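Local coordinates for protein fatty acid synthase 1, isoform A (PDB 6FN6) that probably makes long-chain saturated fatty acids from acetyl-CoA and malonyl-CoA with NADPH, here as its dehydratase, enoylreductase and ketoreductase region, at residues A[613-618]-A[639-644]; A[691-696]-A[852-857]; A[781-786]-A[803-808]; A[787-792]-A[811-816]; A[798-803]-A[822-827]. One frame throughout, in Å; residues are numbered along the deposited sequence.

Contact 1: residues A[613-618]-A[639-644]; sequences FRDVML and LGLEFA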
# COMPACT_ATOMS: atom_id res chain seq x y z
N PHE A 613 -21.98 -11.98 9.22
CA PHE A 613 -21.82 -10.54 9.12
C PHE A 613 -22.30 -10.02 7.76
O PHE A 613 -22.82 -8.91 7.67
CB PHE A 613 -20.36 -10.14 9.35
CG PHE A 613 -19.96 -10.12 10.80
CD1 PHE A 613 -20.61 -9.28 11.70
CD2 PHE A 613 -18.93 -10.93 11.27
CE1 PHE A 613 -20.24 -9.26 13.03
CE2 PHE A 613 -18.57 -10.91 12.60
CZ PHE A 613 -19.22 -10.07 13.49
N ARG A 614 -22.15 -10.83 6.72
CA ARG A 614 -22.56 -10.42 5.38
C ARG A 614 -24.06 -10.12 5.35
O ARG A 614 -24.50 -9.19 4.67
CB ARG A 614 -22.21 -11.50 4.35
CG ARG A 614 -22.44 -11.08 2.90
CD ARG A 614 -22.20 -12.24 1.95
NE ARG A 614 -23.20 -12.32 0.88
CZ ARG A 614 -24.46 -12.69 1.07
NH1 ARG A 614 -24.90 -13.00 2.28
NH2 ARG A 614 -25.29 -12.75 0.03
N ASP A 615 -24.83 -10.89 6.09
CA ASP A 615 -26.27 -10.67 6.18
C ASP A 615 -26.55 -9.35 6.90
O ASP A 615 -27.42 -8.58 6.50
CB ASP A 615 -26.96 -11.83 6.91
CG ASP A 615 -26.85 -13.13 6.15
OD1 ASP A 615 -26.67 -13.10 4.92
OD2 ASP A 615 -26.94 -14.20 6.79
N VAL A 616 -25.81 -9.10 7.98
CA VAL A 616 -25.97 -7.87 8.74
C VAL A 616 -25.57 -6.67 7.89
O VAL A 616 -26.29 -5.67 7.83
CB VAL A 616 -25.13 -7.90 10.04
CG1 VAL A 616 -25.36 -6.64 10.87
CG2 VAL A 616 -25.46 -9.14 10.86
N MET A 617 -24.43 -6.77 7.22
CA MET A 617 -23.91 -5.68 6.42
C MET A 617 -24.87 -5.33 5.29
O MET A 617 -25.11 -4.16 5.01
CB MET A 617 -22.53 -6.03 5.85
CG MET A 617 -21.43 -6.15 6.89
SD MET A 617 -21.17 -4.63 7.83
CE MET A 617 -19.96 -5.18 9.03
N LEU A 618 -25.42 -6.36 4.65
CA LEU A 618 -26.38 -6.15 3.57
C LEU A 618 -27.64 -5.46 4.09
O LEU A 618 -28.11 -4.49 3.51
CB LEU A 618 -26.74 -7.47 2.90
CG LEU A 618 -27.65 -7.39 1.67
CD1 LEU A 618 -27.12 -6.40 0.64
CD2 LEU A 618 -27.82 -8.76 1.05
N LEU A 639 -30.70 -13.46 1.78
CA LEU A 639 -30.16 -13.72 3.11
C LEU A 639 -29.95 -15.21 3.33
O LEU A 639 -30.66 -16.03 2.75
CB LEU A 639 -31.09 -13.14 4.18
CG LEU A 639 -31.34 -11.63 4.11
CD1 LEU A 639 -32.43 -11.22 5.09
CD2 LEU A 639 -30.07 -10.83 4.34
N GLY A 640 -28.98 -15.57 4.17
CA GLY A 640 -28.73 -16.97 4.48
C GLY A 640 -27.57 -17.56 3.71
O GLY A 640 -27.70 -17.83 2.51
N LEU A 641 -26.45 -17.78 4.39
CA LEU A 641 -25.25 -18.28 3.74
C LEU A 641 -25.03 -19.77 3.99
O LEU A 641 -24.33 -20.44 3.23
CB LEU A 641 -24.04 -17.48 4.23
CG LEU A 641 -23.83 -16.10 3.60
CD1 LEU A 641 -22.75 -15.36 4.36
CD2 LEU A 641 -23.49 -16.19 2.12
N GLU A 642 -25.62 -20.27 5.07
CA GLU A 642 -25.46 -21.67 5.45
C GLU A 642 -26.66 -22.15 6.25
O GLU A 642 -27.48 -21.34 6.69
CB GLU A 642 -24.17 -21.86 6.26
CG GLU A 642 -24.17 -21.08 7.58
CD GLU A 642 -22.84 -21.14 8.29
OE1 GLU A 642 -22.17 -22.19 8.25
OE2 GLU A 642 -22.45 -20.12 8.91
N PHE A 643 -26.75 -23.46 6.45
CA PHE A 643 -27.85 -24.03 7.23
C PHE A 643 -27.59 -25.48 7.62
O PHE A 643 -26.79 -26.18 6.99
CB PHE A 643 -29.16 -23.95 6.44
CG PHE A 643 -29.21 -24.89 5.26
CD1 PHE A 643 -29.65 -26.19 5.41
CD2 PHE A 643 -28.82 -24.46 4.00
CE1 PHE A 643 -29.69 -27.05 4.33
CE2 PHE A 643 -28.87 -25.32 2.92
CZ PHE A 643 -29.30 -26.62 3.08
N ALA A 644 -28.28 -25.92 8.66
CA ALA A 644 -28.37 -27.33 9.00
C ALA A 644 -29.83 -27.75 8.86
O ALA A 644 -30.73 -27.05 9.32
CB ALA A 644 -27.86 -27.59 10.40
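D615 supplies the polar half of this contact. Its OD1 accepts a weak hydrogen bond from G640 N at 3.5 Å, close to straight at 162°. The same oxygen forms a salt bridge within the helix, 3.2 Å from R614 NH1, and OD2 turns back to a weak bond with N612 N just ahead of the helix.

Packing comes from R614 and L641, a methyl group over a guanidinium. CG of the arginine is anti to the backbone N (chi1 -172°), and the chain beyond it lies obliquely against the leucine. L641 CD2 sits 3.4 Å above the guanidinium plane, displaced toward the rim, and is 3.5 Å from R614 NH1. Lower down, R614 CB meets L641 CD1 at 3.9 Å. L618 CD2 and L639 CD2 add a looser methyl contact at 4.5 Å.

Helix 613-620 follows strand 601-611, and residues 639-641 lead into strand 642-646, its antiparallel partner, in a part of the enoylreductase consistent with the catalytic domain of medium-chain reductases. Because the buried carboxylate has R614 NH1 within salt-bridge distance, the guanidinium probably offsets much of its charge; the bond between the segments is weak, and most of their meeting is methyl groups against the arginine.

Contact 2: residues A[691-696]-A[852-857]; sequences VYSTVY and SLVAEG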
# COMPACT_ATOMS: atom_id res chain seq x y z
N VAL A 691 -17.58 -20.75 8.62
CA VAL A 691 -16.38 -20.32 9.33
C VAL A 691 -15.22 -21.28 9.08
O VAL A 691 -14.08 -20.85 8.97
CB VAL A 691 -16.65 -20.17 10.85
CG1 VAL A 691 -17.62 -19.03 11.11
CG2 VAL A 691 -17.15 -21.47 11.46
N TYR A 692 -15.51 -22.57 8.97
CA TYR A 692 -14.46 -23.55 8.79
C TYR A 692 -14.03 -23.67 7.33
O TYR A 692 -12.85 -23.87 7.05
CB TYR A 692 -14.90 -24.92 9.32
CG TYR A 692 -14.69 -25.06 10.81
CD1 TYR A 692 -13.43 -25.30 11.33
CD2 TYR A 692 -15.76 -24.94 11.69
CE1 TYR A 692 -13.23 -25.42 12.69
CE2 TYR A 692 -15.57 -25.06 13.06
CZ TYR A 692 -14.30 -25.30 13.55
OH TYR A 692 -14.11 -25.43 14.91
N SER A 693 -14.98 -23.54 6.41
CA SER A 693 -14.63 -23.48 5.00
C SER A 693 -13.72 -22.27 4.76
O SER A 693 -12.79 -22.33 3.95
CB SER A 693 -15.88 -23.38 4.13
OG SER A 693 -16.66 -24.56 4.25
N THR A 694 -14.00 -21.19 5.48
CA THR A 694 -13.19 -19.98 5.39
C THR A 694 -11.80 -20.23 5.95
O THR A 694 -10.79 -19.89 5.32
CB THR A 694 -13.85 -18.82 6.16
OG1 THR A 694 -15.18 -18.61 5.66
CG2 THR A 694 -13.04 -17.54 6.00
N VAL A 695 -11.75 -20.82 7.14
CA VAL A 695 -10.49 -21.04 7.84
C VAL A 695 -9.57 -21.93 7.00
O VAL A 695 -8.38 -21.67 6.89
CB VAL A 695 -10.74 -21.66 9.23
CG1 VAL A 695 -9.49 -22.35 9.76
CG2 VAL A 695 -11.20 -20.60 10.21
N TYR A 696 -10.14 -22.96 6.40
CA TYR A 696 -9.35 -23.92 5.65
C TYR A 696 -8.91 -23.36 4.30
O TYR A 696 -7.79 -23.63 3.85
CB TYR A 696 -10.14 -25.21 5.45
CG TYR A 696 -9.99 -26.18 6.60
CD1 TYR A 696 -8.81 -26.90 6.78
CD2 TYR A 696 -11.02 -26.38 7.51
CE1 TYR A 696 -8.67 -27.78 7.83
CE2 TYR A 696 -10.89 -27.26 8.56
CZ TYR A 696 -9.71 -27.96 8.72
OH TYR A 696 -9.56 -28.84 9.77
N SER A 852 -13.46 -31.17 1.48
CA SER A 852 -12.65 -32.31 1.90
C SER A 852 -11.85 -31.95 3.15
O SER A 852 -11.77 -32.73 4.09
CB SER A 852 -11.70 -32.75 0.78
OG SER A 852 -12.42 -33.04 -0.41
N LEU A 853 -11.27 -30.75 3.14
CA LEU A 853 -10.50 -30.27 4.29
C LEU A 853 -11.38 -30.21 5.53
O LEU A 853 -11.00 -30.68 6.60
CB LEU A 853 -9.90 -28.90 4.00
CG LEU A 853 -8.44 -28.86 3.53
CD1 LEU A 853 -8.21 -29.80 2.37
CD2 LEU A 853 -8.03 -27.44 3.17
N VAL A 854 -12.57 -29.63 5.38
CA VAL A 854 -13.52 -29.55 6.48
C VAL A 854 -13.95 -30.95 6.87
O VAL A 854 -14.03 -31.28 8.05
CB VAL A 854 -14.73 -28.66 6.11
CG1 VAL A 854 -15.76 -28.65 7.24
CG2 VAL A 854 -14.28 -27.25 5.78
N ALA A 855 -14.22 -31.78 5.86
CA ALA A 855 -14.66 -33.15 6.11
C ALA A 855 -13.62 -33.91 6.92
O ALA A 855 -13.95 -34.54 7.93
CB ALA A 855 -14.94 -33.85 4.79
N GLU A 856 -12.37 -33.86 6.47
CA GLU A 856 -11.27 -34.53 7.15
C GLU A 856 -11.07 -33.97 8.56
O GLU A 856 -10.71 -34.70 9.48
CB GLU A 856 -9.98 -34.39 6.34
CG GLU A 856 -8.78 -35.15 6.93
CD GLU A 856 -7.50 -34.90 6.16
OE1 GLU A 856 -6.51 -35.63 6.41
OE2 GLU A 856 -7.47 -33.99 5.31
N GLY A 857 -11.29 -32.67 8.71
CA GLY A 857 -11.07 -31.99 9.97
C GLY A 857 -12.00 -32.42 11.10
O GLY A 857 -11.58 -32.49 12.26
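Helices 691-696 and 852-857 cross at 109°, their axes 9.3 Å apart at closest approach. Both belong to the enoylreductase, whose medium-chain dehydrogenase/reductase fold joins a catalytic domain to a Rossmann domain; helix 689-702 lies on the chain between strand 673-675 of the former and strand 710-713 of the latter.

Y696 carries the contact, its ring laid obliquely against the first turn of the partner segment. L853 CB touches the ring at CD1, 3.6 Å away, and V854 CG2 approaches CD2 at 3.8 Å. Further along, toward CZ, the backbone itself meets the ring: L853 O stands 3.7 Å above one face, shifted toward the rim. An alanine in place of Y696 would probably leave L853 CB and the L853 carbonyl without the ring against them and open a gap between the helices.

V854 CG2, anti to its own carbonyl carbon, also reaches the preceding turn of the other helix, lying 3.9 Å from S693 OG and 4.3 Å from Y692 CB. The polar ends of those two residues are engaged elsewhere, S693 OG with P689 O and Y692 OH with V864 O. At the far end of the Y696 ring, OH comes to 3.5 Å from CA of G857, which has no side chain to stand in its way.

Contact 3: residues A[781-786]-A[803-808]; sequences VDLVLN and NGRFLE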
# COMPACT_ATOMS: atom_id res chain seq x y z
N VAL A 781 5.54 -13.08 13.04
CA VAL A 781 4.84 -14.34 12.81
C VAL A 781 4.87 -14.71 11.33
O VAL A 781 5.18 -13.87 10.49
CB VAL A 781 3.39 -14.27 13.33
CG1 VAL A 781 3.37 -14.11 14.84
CG2 VAL A 781 2.62 -13.12 12.66
N ASP A 782 4.55 -15.96 11.03
CA ASP A 782 4.59 -16.47 9.66
C ASP A 782 3.29 -16.22 8.90
O ASP A 782 3.29 -16.13 7.67
CB ASP A 782 4.90 -17.96 9.65
CG ASP A 782 6.21 -18.28 10.31
OD1 ASP A 782 7.27 -17.93 9.74
OD2 ASP A 782 6.20 -18.89 11.41
N LEU A 783 2.18 -16.13 9.62
CA LEU A 783 0.89 -15.85 9.00
C LEU A 783 0.08 -14.89 9.86
O LEU A 783 0.18 -14.90 11.08
CB LEU A 783 0.09 -17.12 8.77
CG LEU A 783 0.77 -18.31 8.10
CD1 LEU A 783 1.05 -19.39 9.13
CD2 LEU A 783 -0.08 -18.86 6.96
N VAL A 784 -0.74 -14.09 9.19
CA VAL A 784 -1.69 -13.22 9.87
C VAL A 784 -3.06 -13.42 9.23
O VAL A 784 -3.22 -13.23 8.02
CB VAL A 784 -1.26 -11.74 9.81
CG1 VAL A 784 -2.28 -10.85 10.53
CG2 VAL A 784 0.12 -11.57 10.41
N LEU A 785 -4.03 -13.82 10.04
CA LEU A 785 -5.42 -13.88 9.59
C LEU A 785 -6.13 -12.64 10.11
O LEU A 785 -6.48 -12.57 11.29
CB LEU A 785 -6.10 -15.15 10.09
CG LEU A 785 -7.53 -15.38 9.60
CD1 LEU A 785 -7.57 -15.58 8.09
CD2 LEU A 785 -8.16 -16.57 10.32
N ASN A 786 -6.35 -11.68 9.22
CA ASN A 786 -6.82 -10.36 9.63
C ASN A 786 -8.26 -10.06 9.22
O ASN A 786 -8.65 -10.29 8.07
CB ASN A 786 -5.90 -9.28 9.05
CG ASN A 786 -6.24 -7.89 9.54
OD1 ASN A 786 -6.48 -7.69 10.73
ND2 ASN A 786 -6.28 -6.94 8.63
N ASN A 803 9.33 -14.15 5.10
CA ASN A 803 8.56 -15.16 4.38
C ASN A 803 7.11 -15.23 4.83
O ASN A 803 6.40 -16.19 4.54
CB ASN A 803 9.21 -16.54 4.54
CG ASN A 803 10.64 -16.57 4.06
OD1 ASN A 803 10.99 -15.89 3.09
ND2 ASN A 803 11.48 -17.34 4.73
N GLY A 804 6.65 -14.20 5.54
CA GLY A 804 5.29 -14.18 6.06
C GLY A 804 4.22 -14.19 4.98
O GLY A 804 4.50 -13.91 3.81
N ARG A 805 3.00 -14.51 5.38
CA ARG A 805 1.88 -14.58 4.44
C ARG A 805 0.62 -13.96 5.05
O ARG A 805 -0.01 -14.54 5.94
CB ARG A 805 1.64 -16.03 4.02
CG ARG A 805 2.82 -16.65 3.29
CD ARG A 805 2.65 -18.14 3.04
NE ARG A 805 2.55 -18.92 4.27
CZ ARG A 805 3.57 -19.16 5.10
NH1 ARG A 805 4.77 -18.66 4.84
NH2 ARG A 805 3.39 -19.89 6.18
N PHE A 806 0.25 -12.78 4.56
CA PHE A 806 -0.88 -12.04 5.10
C PHE A 806 -2.18 -12.52 4.47
O PHE A 806 -2.31 -12.60 3.25
CB PHE A 806 -0.69 -10.54 4.85
CG PHE A 806 -1.48 -9.67 5.78
CD1 PHE A 806 -2.78 -9.30 5.48
CD2 PHE A 806 -0.91 -9.21 6.96
CE1 PHE A 806 -3.50 -8.49 6.34
CE2 PHE A 806 -1.63 -8.40 7.82
CZ PHE A 806 -2.93 -8.04 7.51
N LEU A 807 -3.16 -12.81 5.32
CA LEU A 807 -4.43 -13.36 4.88
C LEU A 807 -5.57 -12.44 5.26
O LEU A 807 -6.04 -12.45 6.40
CB LEU A 807 -4.64 -14.75 5.49
CG LEU A 807 -3.46 -15.71 5.34
CD1 LEU A 807 -3.69 -16.97 6.16
CD2 LEU A 807 -3.23 -16.05 3.88
N GLU A 808 -6.02 -11.63 4.30
CA GLU A 808 -7.07 -10.65 4.57
C GLU A 808 -8.45 -11.26 4.33
O GLU A 808 -8.73 -11.78 3.25
CB GLU A 808 -6.88 -9.40 3.71
CG GLU A 808 -7.86 -8.28 4.02
CD GLU A 808 -7.77 -7.81 5.46
OE1 GLU A 808 -6.64 -7.63 5.96
OE2 GLU A 808 -8.83 -7.63 6.10
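Strands 783-786 and 804-808 run parallel, 10° apart, as adjacent strands of the six-stranded parallel Rossmann sheet of the enoylreductase, and helix 791-797 makes the beta-alpha-beta connection between them. Hydrogen bonds step from strand to strand: R805 N to D782 O, V784 N to R805 O, which is weak, L807 N to V784 O at 2.7 Å, and N786 N to L807 O.

On the face bearing L783, R805, L785 and L807, the bent chain of R805 brings its guanidinium over D782 O, at the start of the neighbouring strand, and NH2 rests 3.6 Å from L783 CG. Its stronger partners are E709, in a salt bridge, and G703 O.

The other face carries V784, F806, N786 and E808. F806 meets two residues of the neighbouring strand, V784 CG1 at CE2 (3.7 Å) and N786 CB at CZ (3.6 Å). N786 and E808 lie side by side, their amide and carboxylate planes 84° apart, and N786 ND2 donates to the syn lone pair of E808 OE1 at 2.8 Å. The bend at chi2 (59°) turns CD of E808 toward that amide. An alanine in place of E808 would probably cost N786 ND2 and G810 N the carboxylate oxygens they bond to here, letting the amide turn more freely. With its oxygens so divided, this buried carboxylate ties the strand end to the following loop.

Contact 4: residues A[787-792]-A[811-816]; sequences SLSEEK and KFDLSN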
# COMPACT_ATOMS: atom_id res chain seq x y z
N SER A 787 -9.04 -9.55 10.17
CA SER A 787 -10.38 -9.03 9.89
C SER A 787 -10.49 -7.59 10.42
O SER A 787 -11.57 -7.00 10.41
CB SER A 787 -11.46 -9.91 10.52
OG SER A 787 -11.26 -10.06 11.91
N LEU A 788 -9.38 -7.05 10.91
CA LEU A 788 -9.32 -5.67 11.38
C LEU A 788 -8.97 -4.75 10.21
O LEU A 788 -8.60 -5.23 9.13
CB LEU A 788 -8.29 -5.53 12.50
CG LEU A 788 -8.77 -5.82 13.93
CD1 LEU A 788 -9.60 -7.09 14.01
CD2 LEU A 788 -7.58 -5.91 14.87
N SER A 789 -9.07 -3.44 10.42
CA SER A 789 -8.86 -2.50 9.33
C SER A 789 -8.12 -1.24 9.77
O SER A 789 -7.98 -0.98 10.96
CB SER A 789 -10.20 -2.11 8.70
OG SER A 789 -11.02 -1.43 9.64
N GLU A 790 -7.67 -0.47 8.78
CA GLU A 790 -6.99 0.80 9.01
C GLU A 790 -5.76 0.63 9.93
O GLU A 790 -4.99 -0.31 9.74
CB GLU A 790 -7.97 1.82 9.59
CG GLU A 790 -9.13 2.12 8.64
CD GLU A 790 -10.13 3.11 9.20
OE1 GLU A 790 -10.22 4.23 8.65
OE2 GLU A 790 -10.82 2.77 10.18
N GLU A 791 -5.58 1.52 10.90
CA GLU A 791 -4.34 1.54 11.69
C GLU A 791 -4.04 0.18 12.30
O GLU A 791 -2.88 -0.16 12.55
CB GLU A 791 -4.42 2.61 12.79
CG GLU A 791 -5.41 2.33 13.92
CD GLU A 791 -6.86 2.58 13.52
OE1 GLU A 791 -7.09 3.21 12.47
OE2 GLU A 791 -7.76 2.14 14.27
N LYS A 792 -5.08 -0.62 12.53
CA LYS A 792 -4.91 -1.95 13.08
C LYS A 792 -4.43 -2.93 12.02
O LYS A 792 -3.84 -3.97 12.35
CB LYS A 792 -6.23 -2.45 13.70
CG LYS A 792 -6.73 -1.62 14.87
CD LYS A 792 -8.12 -2.06 15.30
CE LYS A 792 -8.78 -1.02 16.19
NZ LYS A 792 -10.22 -1.31 16.43
N LYS A 811 -13.04 -6.43 4.61
CA LYS A 811 -13.49 -5.83 3.36
C LYS A 811 -13.29 -4.32 3.29
O LYS A 811 -13.27 -3.75 2.20
CB LYS A 811 -14.97 -6.16 3.14
CG LYS A 811 -15.27 -7.64 3.01
CD LYS A 811 -14.60 -8.26 1.79
CE LYS A 811 -14.89 -9.74 1.69
NZ LYS A 811 -16.32 -10.01 1.39
N PHE A 812 -13.13 -3.67 4.44
CA PHE A 812 -13.05 -2.22 4.48
C PHE A 812 -11.94 -1.66 3.60
O PHE A 812 -12.20 -0.98 2.61
CB PHE A 812 -12.86 -1.72 5.91
CG PHE A 812 -12.81 -0.22 6.02
CD1 PHE A 812 -13.98 0.52 6.07
CD2 PHE A 812 -11.60 0.45 6.05
CE1 PHE A 812 -13.95 1.89 6.16
CE2 PHE A 812 -11.56 1.83 6.15
CZ PHE A 812 -12.74 2.55 6.20
N ASP A 813 -10.70 -1.94 3.98
CA ASP A 813 -9.55 -1.38 3.27
C ASP A 813 -9.52 -1.80 1.81
O ASP A 813 -9.03 -1.06 0.96
CB ASP A 813 -8.25 -1.80 3.97
CG ASP A 813 -8.12 -1.18 5.35
OD1 ASP A 813 -7.72 -0.00 5.43
OD2 ASP A 813 -8.41 -1.88 6.34
N LEU A 814 -10.04 -2.98 1.51
CA LEU A 814 -10.13 -3.44 0.13
C LEU A 814 -11.11 -2.57 -0.64
O LEU A 814 -10.80 -2.08 -1.73
CB LEU A 814 -10.56 -4.91 0.06
CG LEU A 814 -9.42 -5.93 -0.02
CD1 LEU A 814 -8.40 -5.72 1.09
CD2 LEU A 814 -9.97 -7.35 0.01
N SER A 815 -12.28 -2.36 -0.06
CA SER A 815 -13.31 -1.53 -0.68
C SER A 815 -12.84 -0.09 -0.84
O SER A 815 -13.01 0.51 -1.90
CB SER A 815 -14.59 -1.56 0.16
OG SER A 815 -15.04 -2.89 0.36
N ASN A 816 -12.25 0.45 0.22
CA ASN A 816 -11.79 1.84 0.22
C ASN A 816 -10.54 2.03 -0.63
O ASN A 816 -10.13 3.15 -0.89
CB ASN A 816 -11.51 2.30 1.66
CG ASN A 816 -11.36 3.80 1.77
OD1 ASN A 816 -12.34 4.54 1.67
ND2 ASN A 816 -10.13 4.26 1.99
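F812 overlaps the side chain of E790 obliquely, at its CE2 corner. E790 CG is 3.5 Å from F812 CE2; the glutamate chain runs on extended, and OE1 lies 3.7 Å from the same ring carbon. The two groups meet at a slant, carboxylate and ring planes 53° apart. Nearer the backbone, S789 CB packs on F812 CB at 3.9 Å and keeps the same distance from F812 CD2, so the serine and the glutamate follow one another along the phenylalanine from CB out to CE2. S789 CB also lies beside D813 OD2.

The polar grip comes from D813, next to the phenylalanine. Its carboxylate receives the backbone N-H of E790 through both oxygens, unequally: OD2 takes the main hydrogen bond through its syn lone pair, at 2.9 Å and 159°, while OD1 takes a weak one at 3.4 Å. OD1 also pairs with S818 OG. The buried acid therefore holds E790, the N-cap residue of helix 791-797, by its main chain rather than by its own carboxylate.

Both segments follow neighbouring parallel strands of the Rossmann domain, 781-786 and 804-808, and the contact joins the loop after strand 781-786 to the first turn of helix 812-816, beyond the C-terminal ends of those strands. L788 rests on H714 after strand 710-713, and D813 and L814 pack on M822 of the second subunit beside helix 812-816.

Contact 5: residues A[798-803]-A[822-827]; sequences RCLGLN and MSVFLK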
# COMPACT_ATOMS: atom_id res chain seq x y z
N ARG A 798 3.08 -4.89 10.30
CA ARG A 798 4.35 -4.78 11.01
C ARG A 798 4.65 -6.03 11.84
O ARG A 798 5.78 -6.24 12.26
CB ARG A 798 4.36 -3.54 11.90
CG ARG A 798 4.21 -2.22 11.14
CD ARG A 798 4.21 -1.03 12.09
NE ARG A 798 3.41 0.08 11.57
CZ ARG A 798 2.28 0.53 12.13
NH1 ARG A 798 1.79 -0.01 13.23
NH2 ARG A 798 1.64 1.55 11.57
N CYS A 799 3.62 -6.84 12.09
CA CYS A 799 3.80 -8.09 12.83
C CYS A 799 4.31 -9.22 11.95
O CYS A 799 4.70 -10.28 12.45
CB CYS A 799 2.49 -8.51 13.50
SG CYS A 799 1.99 -7.49 14.89
N LEU A 800 4.29 -9.01 10.64
CA LEU A 800 4.68 -10.05 9.70
C LEU A 800 6.19 -10.21 9.61
O LEU A 800 6.92 -9.25 9.35
CB LEU A 800 4.10 -9.76 8.32
CG LEU A 800 4.00 -10.96 7.37
CD1 LEU A 800 3.09 -12.04 7.93
CD2 LEU A 800 3.50 -10.51 6.01
N GLY A 801 6.66 -11.43 9.83
CA GLY A 801 8.08 -11.75 9.77
C GLY A 801 8.50 -12.25 8.40
O GLY A 801 7.68 -12.34 7.49
N LEU A 802 9.78 -12.58 8.27
CA LEU A 802 10.34 -13.04 7.00
C LEU A 802 9.53 -14.19 6.41
O LEU A 802 9.09 -15.09 7.13
CB LEU A 802 11.79 -13.47 7.18
CG LEU A 802 12.77 -12.34 7.55
CD1 LEU A 802 14.10 -12.90 8.04
CD2 LEU A 802 12.98 -11.41 6.36
N ASN A 803 9.33 -14.15 5.10
CA ASN A 803 8.56 -15.16 4.38
C ASN A 803 7.11 -15.23 4.83
O ASN A 803 6.40 -16.19 4.54
CB ASN A 803 9.21 -16.54 4.54
CG ASN A 803 10.64 -16.57 4.06
OD1 ASN A 803 10.99 -15.89 3.09
ND2 ASN A 803 11.48 -17.34 4.73
N MET A 822 4.52 -1.01 0.22
CA MET A 822 5.07 -2.19 -0.43
C MET A 822 6.43 -2.62 0.14
O MET A 822 7.05 -3.56 -0.37
CB MET A 822 5.19 -1.94 -1.94
CG MET A 822 3.85 -1.86 -2.64
SD MET A 822 3.96 -1.53 -4.41
CE MET A 822 4.73 -3.04 -4.98
N SER A 823 6.91 -1.93 1.17
CA SER A 823 8.16 -2.31 1.81
C SER A 823 8.03 -3.70 2.43
O SER A 823 9.00 -4.45 2.51
CB SER A 823 8.56 -1.29 2.89
OG SER A 823 7.69 -1.34 4.00
N VAL A 824 6.82 -4.03 2.87
CA VAL A 824 6.54 -5.32 3.50
C VAL A 824 6.94 -6.48 2.61
O VAL A 824 7.25 -7.57 3.09
CB VAL A 824 5.05 -5.43 3.89
CG1 VAL A 824 4.17 -5.36 2.64
CG2 VAL A 824 4.79 -6.71 4.67
N PHE A 825 6.91 -6.26 1.30
CA PHE A 825 7.17 -7.32 0.34
C PHE A 825 8.67 -7.57 0.15
O PHE A 825 9.07 -8.55 -0.48
CB PHE A 825 6.50 -6.99 -1.00
CG PHE A 825 5.00 -6.96 -0.93
CD1 PHE A 825 4.28 -8.10 -0.62
CD2 PHE A 825 4.30 -5.78 -1.16
CE1 PHE A 825 2.90 -8.08 -0.55
CE2 PHE A 825 2.92 -5.75 -1.08
CZ PHE A 825 2.22 -6.90 -0.78
N LEU A 826 9.50 -6.68 0.70
CA LEU A 826 10.94 -6.92 0.72
C LEU A 826 11.27 -8.17 1.53
O LEU A 826 12.30 -8.80 1.32
CB LEU A 826 11.69 -5.72 1.30
CG LEU A 826 11.88 -4.52 0.37
CD1 LEU A 826 12.34 -3.29 1.15
CD2 LEU A 826 12.86 -4.86 -0.73
N LYS A 827 10.37 -8.53 2.45
CA LYS A 827 10.59 -9.66 3.34
C LYS A 827 10.18 -10.99 2.70
O LYS A 827 10.00 -11.99 3.40
CB LYS A 827 9.83 -9.47 4.66
CG LYS A 827 10.15 -8.17 5.38
CD LYS A 827 9.40 -8.08 6.70
CE LYS A 827 9.64 -6.75 7.40
NZ LYS A 827 8.90 -6.66 8.69
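K827 meets residues 800-803 at two separate points, one firm and one slack. The firm one is main-chain: N803 N donates to K827 O at 2.8 Å, nearly straight at 164°. N803 sits at a turn with positive phi, and its OD1 pairs with N828 ND2, so the asparagine is held from both backbone and side chain. The slack point is the ammonium end of the lysine. All torsions beyond CG are close to anti, which lets the extended chain run back beside strand 800-801, and NZ reaches L800 O in a weak hydrogen bond of 3.3 Å. On the way, K827 CD passes 3.8 Å from the same oxygen.

These segments flank strand 804-808 of the Rossmann domain: residues 798-803 lead into it from helix 791-797, and the 3-10 turns of 822-826 belong to the connection from it to strand 830-833, outermost of the sheet within this chain. On the buried side L800 turns its CD2 onto V824 CG2, a methyl contact of 4.2 Å, with T829 also touching the leucine. V824 CG1 meanwhile lies over the centre of one face of the F825 ring, which meets F831 of the second subunit. S823 N adds a hydrogen bond to N817 OD1 of that subunit, placing the 3-10 turns at the dimer contact.

L802 marks the solvent side. Its chain crosses that of K827 at about a right angle, and L802 CD2 merely touches K827 CB at 4.1 Å.

How the contacts relate
All five contacts lie within the enoylreductase. Contact 1 comes first along the chain and sits in its catalytic part; contact 2 closes a loop of 155 residues that encloses contacts 3, 4 and 5. The centres of contacts 1 and 2 are about 18 Å apart, as are those of contacts 2 and 3. Contacts 3, 4 and 5 interleave along the chain and surround two adjacent strands of one parallel sheet: contact 4 lies past their C-terminal ends, contact 5 near their N-terminal ends, about 18 Å from it centre to centre. Contacts 3 and 5 share N803. Contacts 4 and 5 both touch the second subunit, so one Rossmann unit also helps to build the dimer.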